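Local atomic coordinates of MFP2b (Ascaris suum, PDB entry 2BJR), a protein that enhances polymerization of the major sperm protein MSP in the amoeboid motility of nematode sperm and carries a zinc ion. Residues A[325-337]-A[343-356]. Sequence-based numbering, arbitrary orientation.
Sequences LGKADIRNERATI and EKVLVGPAVHSCMV
Thr336 OG1 gives its hydrogen to Glu343 OE2 at 2.6 Å. The carboxylate is met on its anti side, 17° out of its plane. Glu343 gets there by extension, with CG anti to the backbone N (chi1 -178°) and the chain straight beyond it. Its OE2 also takes a hydrogen bond from a water that accepts from Lys327 NZ and Arg334 NH1. A second water joins Glu343 OE1 to Arg334 NH2, and Gly259 N binds OE1 too. Lys327 NZ itself stays 4.1 Å from Glu343 OE2, so the water mediates between these opposite charges. Both waters lie in the plane of the Arg334 guanidinium, at its edge, and probably help fix its rotation. Thr336 CG2 sits over one face of that group, offset toward the rim, while Val345 CG1 approaches NH2 obliquely at 3.7 Å.

Strands 334-339 and 342-347 form an antiparallel beta hairpin in the second of the protein's two cytosolic motility protein regions. Ala335 pairs with Leu346 and Ile337 with Lys344 through two backbone bonds each. Past the non-hydrogen-bonded pair Arg334-Val347, Gly348 N bonds to Glu333 O. Glu333 and Arg334 both face Asp329 in a G1 bulge.

On the face opposite Arg334, Thr336, Val345 and Val347, Ala335 CB packs against Cys354 SG (3.7 Å) and Val351 CG1 (4.0 Å), with Leu317 of strand 313-319 alongside. Ile330 CD1 meets Val356 CG2 tip to tip at 3.8 Å, and Phe289 touches both residues. At the hairpin end away from its connecting turn, His352 NE2 donates to Glu333 OE2 at 2.9 Å, from above the carboxylate plane. The carboxylate and imidazole planes are 59° apart. Pro349 CA lies over the centre of one imidazole face.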
ATOM      1  N   LEU A 325      14.604  -2.594  15.250  1.00 17.78           N
ATOM      2  CA  LEU A 325      13.988  -2.060  14.059  1.00 16.43           C
ATOM      3  C   LEU A 325      12.889  -1.011  14.361  1.00 17.32           C
ATOM      4  O   LEU A 325      11.931  -1.280  15.105  1.00 16.39           O
ATOM      5  CB  LEU A 325      13.419  -3.195  13.228  1.00 15.32           C
ATOM      6  CG  LEU A 325      12.706  -2.835  11.946  1.00 13.42           C
ATOM      7  CD1 LEU A 325      13.662  -2.145  10.992  1.00 15.31           C
ATOM      8  CD2 LEU A 325      12.073  -4.022  11.230  1.00 14.20           C
ATOM      9  N   GLY A 326      13.064   0.154  13.746  1.00 16.18           N
ATOM     10  CA  GLY A 326      12.075   1.231  13.781  1.00 16.52           C
ATOM     11  C   GLY A 326      12.112   2.072  12.512  1.00 15.73           C
ATOM     12  O   GLY A 326      12.060   1.559  11.400  1.00 16.45           O
ATOM     13  N   LYS A 327      12.118   3.377  12.659  1.00 16.43           N
ATOM     14  CA  LYS A 327      11.930   4.232  11.481  1.00 16.61           C
ATOM     15  C   LYS A 327      12.929   5.396  11.501  1.00 15.70           C
ATOM     16  O   LYS A 327      13.420   5.763  12.563  1.00 16.12           O
ATOM     17  CB  LYS A 327      10.465   4.712  11.444  1.00 16.20           C
ATOM     18  CG  LYS A 327      10.129   5.826  12.518  1.00 16.95           C
ATOM     19  CD  LYS A 327       8.610   6.062  12.622  1.00 15.88           C
ATOM     20  CE  LYS A 327       8.275   7.159  13.660  1.00 17.48           C
ATOM     21  NZ  LYS A 327       8.525   8.549  13.093  1.00 19.43           N
ATOM     22  N   ALA A 328      13.176   6.019  10.348  1.00 16.81           N
ATOM     23  CA  ALA A 328      14.016   7.236  10.285  1.00 16.95           C
ATOM     24  C   ALA A 328      13.517   8.134   9.180  1.00 18.03           C
ATOM     25  O   ALA A 328      12.932   7.674   8.178  1.00 17.67           O
ATOM     26  CB  ALA A 328      15.490   6.885  10.024  1.00 17.32           C
ATOM     27  N   ASP A 329      13.763   9.417   9.409  1.00 18.63           N
ATOM     28  CA  ASP A 329      13.639  10.463   8.425  1.00 19.81           C
ATOM     29  C   ASP A 329      15.069  10.893   8.108  1.00 19.71           C
ATOM     30  O   ASP A 329      15.720  11.546   8.923  1.00 21.11           O
ATOM     31  CB  ASP A 329      12.884  11.607   9.047  1.00 19.44           C
ATOM     32  CG  ASP A 329      12.659  12.771   8.080  1.00 21.84           C
ATOM     33  OD1 ASP A 329      13.424  12.933   7.122  1.00 22.50           O
ATOM     34  OD2 ASP A 329      11.662  13.530   8.205  1.00 23.48           O
ATOM     35  N   ILE A 330      15.544  10.476   6.951  1.00 20.33           N
ATOM     36  CA  ILE A 330      16.934  10.651   6.582  1.00 22.69           C
ATOM     37  C   ILE A 330      17.212  12.151   6.407  1.00 23.00           C
ATOM     38  O   ILE A 330      18.179  12.656   6.933  1.00 23.30           O
ATOM     39  CB  ILE A 330      17.266   9.954   5.264  1.00 22.93           C
ATOM     40  CG1 ILE A 330      17.067   8.414   5.281  1.00 26.08           C
ATOM     41  CG2 ILE A 330      18.707  10.268   4.838  1.00 25.43           C
ATOM     42  CD1 ILE A 330      17.155   7.731   6.604  1.00 30.61           C
ATOM     43  N   ARG A 331      16.348  12.851   5.675  1.00 24.54           N
ATOM     44  CA  ARG A 331      16.635  14.253   5.357  1.00 26.92           C
ATOM     45  C   ARG A 331      16.712  15.096   6.642  1.00 27.16           C
ATOM     46  O   ARG A 331      17.499  16.043   6.736  1.00 27.71           O
ATOM     47  CB  ARG A 331      15.606  14.820   4.390  1.00 27.46           C
ATOM     48  CG  ARG A 331      15.805  14.450   2.936  1.00 32.09           C
ATOM     49  CD  ARG A 331      14.743  15.098   2.034  1.00 37.90           C
ATOM     50  NE  ARG A 331      14.882  14.761   0.621  1.00 43.50           N
ATOM     51  CZ  ARG A 331      15.763  15.310  -0.225  1.00 48.09           C
ATOM     52  NH1 ARG A 331      16.636  16.222   0.191  1.00 49.22           N
ATOM     53  NH2 ARG A 331      15.781  14.919  -1.500  1.00 50.86           N
ATOM     54  N   ASN A 332      15.929  14.739   7.648  1.00 26.22           N
ATOM     55  CA  ASN A 332      15.811  15.538   8.854  1.00 26.78           C
ATOM     56  C   ASN A 332      16.631  14.947  10.012  1.00 25.21           C
ATOM     57  O   ASN A 332      16.543  15.386  11.155  1.00 24.61           O
ATOM     58  CB  ASN A 332      14.326  15.725   9.184  1.00 27.78           C
ATOM     59  CG  ASN A 332      13.546  16.529   8.062  1.00 33.41           C
ATOM     60  OD1 ASN A 332      14.079  17.526   7.511  1.00 39.24           O
ATOM     61  ND2 ASN A 332      12.285  16.131   7.760  1.00 28.39           N
ATOM     62  N   GLU A 333      17.460  13.945   9.702  1.00 24.07           N
ATOM     63  CA  GLU A 333      18.262  13.251  10.694  1.00 23.00           C
ATOM     64  C   GLU A 333      17.521  12.947  12.002  1.00 22.49           C
ATOM     65  O   GLU A 333      17.879  13.452  13.081  1.00 22.42           O
ATOM     66  CB  GLU A 333      19.548  14.028  10.972  1.00 23.07           C
ATOM     67  CG  GLU A 333      20.468  14.085   9.759  1.00 24.65           C
ATOM     68  CD  GLU A 333      21.817  14.717  10.091  1.00 27.45           C
ATOM     69  OE1 GLU A 333      21.830  15.581  10.992  1.00 27.02           O
ATOM     70  OE2 GLU A 333      22.852  14.268   9.512  1.00 25.35           O
ATOM     71  N   ARG A 334      16.472  12.136  11.913  1.00 20.12           N
ATOM     72  CA  ARG A 334      15.753  11.687  13.094  1.00 19.30           C
ATOM     73  C   ARG A 334      15.477  10.191  12.930  1.00 19.46           C
ATOM     74  O   ARG A 334      15.300   9.726  11.801  1.00 18.77           O
ATOM     75  CB  ARG A 334      14.435  12.432  13.141  1.00 20.69           C
ATOM     76  CG  ARG A 334      13.667  12.340  14.420  1.00 20.93           C
ATOM     77  CD  ARG A 334      12.592  13.445  14.536  1.00 22.67           C
ATOM     78  NE  ARG A 334      11.935  13.402  15.817  1.00 22.47           N
ATOM     79  CZ  ARG A 334      10.813  12.748  16.064  1.00 23.63           C
ATOM     80  NH1 ARG A 334      10.247  12.013  15.123  1.00 23.20           N
ATOM     81  NH2 ARG A 334      10.314  12.764  17.283  1.00 24.22           N
ATOM     82  N   ALA A 335      15.470   9.466  14.023  1.00 18.14           N
ATOM     83  CA  ALA A 335      15.129   8.041  14.005  1.00 19.40           C
ATOM     84  C   ALA A 335      14.539   7.655  15.337  1.00 19.29           C
ATOM     85  O   ALA A 335      14.980   8.121  16.417  1.00 19.88           O
ATOM     86  CB  ALA A 335      16.386   7.205  13.709  1.00 17.93           C
ATOM     87  N   THR A 336      13.522   6.800  15.287  1.00 19.37           N
ATOM     88  CA  THR A 336      12.839   6.369  16.503  1.00 18.80           C
ATOM     89  C   THR A 336      12.360   4.917  16.501  1.00 19.07           C
ATOM     90  O   THR A 336      12.317   4.274  15.461  1.00 16.98           O
ATOM     91  CB  THR A 336      11.629   7.292  16.824  1.00 18.84           C
ATOM     92  OG1 THR A 336      10.454   6.878  16.132  1.00 18.79           O
ATOM     93  CG2 THR A 336      11.801   8.711  16.330  1.00 20.02           C
ATOM     94  N   ILE A 337      12.060   4.421  17.704  1.00 17.95           N
ATOM     95  CA  ILE A 337      11.451   3.118  17.893  1.00 19.61           C
ATOM     96  C   ILE A 337      10.347   3.269  18.928  1.00 19.47           C
ATOM     97  O   ILE A 337      10.364   4.218  19.743  1.00 20.63           O
ATOM     98  CB  ILE A 337      12.455   2.084  18.411  1.00 19.71           C
ATOM     99  CG1 ILE A 337      13.218   2.607  19.652  1.00 21.11           C
ATOM    100  CG2 ILE A 337      13.378   1.668  17.345  1.00 20.71           C
ATOM    101  CD1 ILE A 337      13.982   1.500  20.410  1.00 22.16           C
ATOM    102  N   GLU A 343       8.133   6.250  22.979  1.00 24.14           N
ATOM    103  CA  GLU A 343       8.849   6.357  21.708  1.00 23.45           C
ATOM    104  C   GLU A 343      10.243   6.883  22.049  1.00 23.98           C
ATOM    105  O   GLU A 343      10.388   7.962  22.655  1.00 24.46           O
ATOM    106  CB  GLU A 343       8.119   7.271  20.739  1.00 22.96           C
ATOM    107  CG  GLU A 343       8.806   7.358  19.386  1.00 21.97           C
ATOM    108  CD  GLU A 343       8.186   8.337  18.418  1.00 22.00           C
ATOM    109  OE1 GLU A 343       7.473   9.250  18.875  1.00 22.64           O
ATOM    110  OE2 GLU A 343       8.421   8.205  17.189  1.00 20.05           O
ATOM    111  N   LYS A 344      11.265   6.103  21.718  1.00 23.06           N
ATOM    112  CA  LYS A 344      12.650   6.521  21.934  1.00 23.66           C
ATOM    113  C   LYS A 344      13.157   7.214  20.675  1.00 23.72           C
ATOM    114  O   LYS A 344      13.117   6.651  19.567  1.00 22.97           O
ATOM    115  CB  LYS A 344      13.497   5.329  22.317  1.00 24.70           C
ATOM    116  CG  LYS A 344      15.013   5.530  22.330  1.00 26.47           C
ATOM    117  CD  LYS A 344      15.506   6.566  23.324  1.00 34.29           C
ATOM    118  CE  LYS A 344      16.975   6.304  23.703  1.00 37.22           C
ATOM    119  NZ  LYS A 344      17.546   7.391  24.575  1.00 40.33           N
ATOM    120  N   VAL A 345      13.664   8.427  20.846  1.00 22.40           N
ATOM    121  CA  VAL A 345      14.024   9.284  19.748  1.00 24.20           C
ATOM    122  C   VAL A 345      15.533   9.630  19.695  1.00 25.00           C
ATOM    123  O   VAL A 345      16.097  10.099  20.682  1.00 24.51           O
ATOM    124  CB  VAL A 345      13.216  10.625  19.831  1.00 24.00           C
ATOM    125  CG1 VAL A 345      13.550  11.549  18.697  1.00 25.14           C
ATOM    126  CG2 VAL A 345      11.683  10.373  19.955  1.00 24.99           C
ATOM    127  N   LEU A 346      16.141   9.435  18.524  1.00 24.64           N
ATOM    128  CA  LEU A 346      17.491   9.878  18.202  1.00 25.62           C
ATOM    129  C   LEU A 346      17.474  10.985  17.156  1.00 25.66           C
ATOM    130  O   LEU A 346      16.687  10.956  16.245  1.00 24.35           O
ATOM    131  CB  LEU A 346      18.339   8.696  17.676  1.00 25.28           C
ATOM    132  CG  LEU A 346      18.366   7.422  18.487  1.00 27.63           C
ATOM    133  CD1 LEU A 346      19.369   6.463  17.829  1.00 28.66           C
ATOM    134  CD2 LEU A 346      18.755   7.667  19.895  1.00 31.65           C
ATOM    135  N   VAL A 347      18.349  11.978  17.301  1.00 25.84           N
ATOM    136  CA  VAL A 347      18.487  13.040  16.326  1.00 26.55           C
ATOM    137  C   VAL A 347      19.950  13.375  16.063  1.00 27.42           C
ATOM    138  O   VAL A 347      20.819  13.132  16.918  1.00 25.98           O
ATOM    139  CB  VAL A 347      17.825  14.379  16.780  1.00 27.25           C
ATOM    140  CG1 VAL A 347      16.342  14.184  16.957  1.00 28.38           C
ATOM    141  CG2 VAL A 347      18.461  14.912  18.121  1.00 29.06           C
ATOM    142  N   GLY A 348      20.154  13.988  14.904  1.00 27.73           N
ATOM    143  CA  GLY A 348      21.426  14.575  14.511  1.00 29.89           C
ATOM    144  C   GLY A 348      22.467  13.497  14.384  1.00 30.20           C
ATOM    145  O   GLY A 348      22.193  12.465  13.803  1.00 30.32           O
ATOM    146  N   PRO A 349      23.643  13.698  14.984  1.00 31.21           N
ATOM    147  CA  PRO A 349      24.735  12.717  14.863  1.00 30.74           C
ATOM    148  C   PRO A 349      24.383  11.347  15.458  1.00 29.67           C
ATOM    149  O   PRO A 349      24.960  10.318  15.071  1.00 29.82           O
ATOM    150  CB  PRO A 349      25.900  13.333  15.680  1.00 31.58           C
ATOM    151  CG  PRO A 349      25.492  14.701  16.077  1.00 32.03           C
ATOM    152  CD  PRO A 349      23.995  14.856  15.834  1.00 31.41           C
ATOM    153  N   ALA A 350      23.472  11.336  16.416  1.00 27.97           N
ATOM    154  CA  ALA A 350      23.045  10.094  17.012  1.00 26.74           C
ATOM    155  C   ALA A 350      22.367   9.159  15.991  1.00 25.21           C
ATOM    156  O   ALA A 350      22.273   7.978  16.268  1.00 23.98           O
ATOM    157  CB  ALA A 350      22.126  10.342  18.178  1.00 27.43           C
ATOM    158  N   VAL A 351      21.909   9.659  14.841  1.00 24.53           N
ATOM    159  CA  VAL A 351      21.295   8.771  13.831  1.00 24.32           C
ATOM    160  C   VAL A 351      22.308   8.185  12.850  1.00 24.79           C
ATOM    161  O   VAL A 351      21.984   7.275  12.092  1.00 23.55           O
ATOM    162  CB  VAL A 351      20.131   9.416  13.039  1.00 24.94           C
ATOM    163  CG1 VAL A 351      19.123  10.102  13.973  1.00 23.68           C
ATOM    164  CG2 VAL A 351      20.634  10.400  11.986  1.00 25.22           C
ATOM    165  N   HIS A 352      23.544   8.690  12.875  1.00 24.94           N
ATOM    166  CA  HIS A 352      24.542   8.250  11.910  1.00 24.97           C
ATOM    167  C   HIS A 352      24.918   6.759  12.083  1.00 24.44           C
ATOM    168  O   HIS A 352      25.341   6.159  11.111  1.00 25.03           O
ATOM    169  CB  HIS A 352      25.781   9.157  11.953  1.00 25.54           C
ATOM    170  CG  HIS A 352      25.509  10.583  11.549  1.00 27.47           C
ATOM    171  ND1 HIS A 352      26.510  11.536  11.470  1.00 31.01           N
ATOM    172  CD2 HIS A 352      24.354  11.224  11.255  1.00 29.35           C
ATOM    173  CE1 HIS A 352      25.975  12.698  11.124  1.00 33.25           C
ATOM    174  NE2 HIS A 352      24.666  12.539  10.988  1.00 30.33           N
ATOM    175  N   SER A 353      24.732   6.178  13.274  1.00 24.55           N
ATOM    176  CA  SER A 353      24.909   4.733  13.501  1.00 25.05           C
ATOM    177  C   SER A 353      23.749   3.820  12.996  1.00 24.35           C
ATOM    178  O   SER A 353      23.873   2.547  13.028  1.00 24.21           O
ATOM    179  CB  SER A 353      25.121   4.418  14.981  1.00 26.17           C
ATOM    180  OG  SER A 353      24.114   5.003  15.821  1.00 26.31           O
ATOM    181  N   CYS A 354      22.646   4.435  12.569  1.00 22.61           N
ATOM    182  CA  CYS A 354      21.465   3.696  12.081  1.00 22.54           C
ATOM    183  C   CYS A 354      21.863   2.894  10.838  1.00 20.83           C
ATOM    184  O   CYS A 354      22.715   3.327  10.078  1.00 20.64           O
ATOM    185  CB  CYS A 354      20.273   4.640  11.682  1.00 23.69           C
ATOM    186  SG  CYS A 354      19.479   5.282  13.134  1.00 32.77           S
HETATM  187  N   MSE A 355      21.181   1.781  10.597  1.00 19.16           N
HETATM  188  CA  MSE A 355      21.325   1.044   9.358  1.00 20.09           C
HETATM  189  C   MSE A 355      19.982   1.175   8.620  1.00 19.58           C
HETATM  190  O   MSE A 355      18.945   0.805   9.153  1.00 21.15           O
HETATM  191  CB  MSE A 355      21.671  -0.427   9.618  1.00 19.43           C
HETATM  192  CG  MSE A 355      22.923  -0.684  10.481  1.00 24.06           C
HETATM  193 SE   MSE A 355      24.418  -0.248   9.332  1.00 32.26          SE
HETATM  194  CE  MSE A 355      24.306  -1.522   7.939  1.00 25.55           C
ATOM    195  N   VAL A 356      19.991   1.736   7.419  1.00 18.75           N
ATOM    196  CA  VAL A 356      18.752   2.102   6.733  1.00 18.73           C
ATOM    197  C   VAL A 356      18.467   1.106   5.616  1.00 17.47           C
ATOM    198  O   VAL A 356      19.371   0.723   4.876  1.00 17.01           O
ATOM    199  CB  VAL A 356      18.852   3.543   6.169  1.00 18.90           C
ATOM    200  CG1 VAL A 356      17.656   3.924   5.350  1.00 18.93           C
ATOM    201  CG2 VAL A 356      19.023   4.476   7.280  1.00 18.65           C
TER
HETATM  202  O   HOH W   1       7.969  10.075  15.404  1.00 20.16           O
HETATM  203  O   HOH W   2       7.979  11.792  18.628  1.00 23.55           O